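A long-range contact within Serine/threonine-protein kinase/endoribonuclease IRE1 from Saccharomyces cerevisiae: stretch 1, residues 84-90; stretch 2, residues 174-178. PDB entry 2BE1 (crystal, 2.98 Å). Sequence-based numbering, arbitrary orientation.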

# COMPACT_ATOMS: atom_id res chain seq x y z
N SER A 84 1.26 -14.50 0.93
CA SER A 84 1.65 -13.88 -0.30
C SER A 84 2.35 -12.63 0.13
O SER A 84 2.07 -12.05 1.19
N ILE A 85 3.30 -12.18 -0.63
CA ILE A 85 3.86 -10.96 -0.18
C ILE A 85 2.94 -9.76 -0.21
O ILE A 85 2.96 -9.05 0.73
N ARG A 86 2.17 -9.53 -1.28
CA ARG A 86 1.17 -8.46 -1.28
C ARG A 86 0.41 -8.61 0.01
O ARG A 86 0.42 -7.74 0.86
N GLN A 87 -0.19 -9.78 0.16
CA GLN A 87 -1.03 -10.07 1.28
C GLN A 87 -0.37 -9.79 2.60
O GLN A 87 -1.01 -9.29 3.49
N LEU A 88 0.89 -10.11 2.76
CA LEU A 88 1.53 -9.76 4.02
C LEU A 88 1.64 -8.24 4.27
O LEU A 88 1.11 -7.74 5.23
N VAL A 89 2.31 -7.53 3.39
CA VAL A 89 2.38 -6.10 3.40
C VAL A 89 1.01 -5.52 3.68
O VAL A 89 0.90 -4.59 4.45
N SER A 90 -0.03 -6.08 3.07
CA SER A 90 -1.40 -5.53 3.22
C SER A 90 -1.99 -5.88 4.52
O SER A 90 -3.18 -5.72 4.66
N ILE A 174 5.79 -2.11 -6.46
CA ILE A 174 6.95 -2.62 -5.74
C ILE A 174 6.74 -2.71 -4.26
O ILE A 174 6.74 -1.68 -3.53
N PHE A 175 6.63 -3.95 -3.81
CA PHE A 175 6.38 -4.22 -2.41
C PHE A 175 7.68 -4.31 -1.64
O PHE A 175 8.78 -4.52 -2.23
N GLU A 176 7.55 -4.23 -0.31
CA GLU A 176 8.70 -4.35 0.55
C GLU A 176 8.26 -4.65 1.92
O GLU A 176 7.76 -3.80 2.59
N LEU A 177 8.44 -5.89 2.33
CA LEU A 177 8.04 -6.36 3.64
C LEU A 177 9.28 -6.43 4.51
O LEU A 177 10.34 -6.86 4.05
N GLY A 178 9.17 -6.00 5.75
CA GLY A 178 10.31 -5.96 6.62
C GLY A 178 9.86 -6.65 7.85
O GLY A 178 8.97 -6.17 8.50

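Packing of the short helix 85-89 against the strand through Phe-175, and against Leu-177; the two axes approach to 8.5 Å at 60°, and no hydrogen bond crosses between the stretches, so side-chain packing carries the contact. In the apolar part, Phe-175 (chi1 m) and Leu-177 (chi1 t) point toward the helix, while Val-89 (chi1 t) and Leu-88 (chi1 -130°, between wells) point back toward the strand side. Val-89 sits between the two, its CG2 lying 4.2 Å from Phe-175 CD2, at the ring edge, and 4.0 Å from Leu-177 CB. Leu-88 CD2 meets Leu-177 CD2 at 3.7 Å. Ile-85, directed sideways with chi1 at -97°, still brings CG2 within 3.8 Å of Phe-175 CB. The Phe-175 ring also reaches the helix backbone, its CE2 3.4 Å from Arg-86 CA. The Arg-86 side chain (chi1 t, chi2 t, chi3 m) leaves sideways and folds so that Phe-175 CZ lies over one guanidinium face, 3.5 Å from Arg-86 CZ; its NH1 is hydrogen-bonded elsewhere in the structure. Among the polar groups, Ser-84 OG caps the helix, accepting from Gln-87 N at 3.1 Å, and Ser-90 OG (chi1 m) donates to Arg-86 O at 2.8 Å. Gln-87 and Glu-176 point away from the opposing stretch.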

# COMPACT_ATOMS: atom_id res chain seq x y z
CB SER A 84 0.35 -13.64 -1.10
OG SER A 84 0.11 -12.31 -1.54
CB ILE A 85 5.15 -10.64 -0.80
CG1 ILE A 85 6.20 -11.11 0.17
CG2 ILE A 85 5.30 -9.12 -0.99
CD1 ILE A 85 7.47 -11.24 -0.46
CB ARG A 86 0.21 -8.55 -2.47
CG ARG A 86 -1.17 -7.92 -2.19
CD ARG A 86 -2.11 -7.94 -3.37
NE ARG A 86 -1.88 -6.74 -4.17
CZ ARG A 86 -1.21 -6.68 -5.34
NH1 ARG A 86 -0.66 -7.76 -5.96
NH2 ARG A 86 -1.08 -5.49 -5.95
CB GLN A 87 -1.44 -11.52 1.21
CG GLN A 87 -2.31 -12.05 2.34
CD GLN A 87 -2.05 -13.55 2.50
OE1 GLN A 87 -1.40 -13.99 3.48
NE2 GLN A 87 -2.49 -14.36 1.48
CB LEU A 88 2.89 -10.44 4.12
CG LEU A 88 3.17 -11.20 5.40
CD1 LEU A 88 2.12 -12.29 5.63
CD2 LEU A 88 4.47 -11.82 5.15
CB VAL A 89 2.84 -5.54 2.05
CG1 VAL A 89 2.58 -4.05 1.96
CG2 VAL A 89 4.33 -5.87 1.80
CB SER A 90 -2.41 -6.08 2.22
OG SER A 90 -1.93 -6.14 0.86
CB ILE A 174 8.11 -1.70 -5.80
CG1 ILE A 174 8.49 -1.44 -7.24
CG2 ILE A 174 9.23 -2.33 -5.06
CD1 ILE A 174 9.41 -0.28 -7.40
CB PHE A 175 5.70 -5.56 -2.29
CG PHE A 175 4.40 -5.63 -2.96
CD1 PHE A 175 4.33 -5.89 -4.29
CD2 PHE A 175 3.21 -5.45 -2.24
CE1 PHE A 175 3.10 -5.96 -4.90
CE2 PHE A 175 1.99 -5.55 -2.85
CZ PHE A 175 1.94 -5.80 -4.17
CB GLU A 176 9.33 -3.02 0.57
CG GLU A 176 10.56 -2.86 1.35
CD GLU A 176 11.11 -1.47 1.01
OE1 GLU A 176 10.82 -0.51 1.81
OE2 GLU A 176 11.72 -1.36 -0.11
CB LEU A 177 7.45 -7.75 3.50
CG LEU A 177 7.04 -8.20 4.86
CD1 LEU A 177 5.56 -7.99 4.99
CD2 LEU A 177 7.42 -9.66 4.91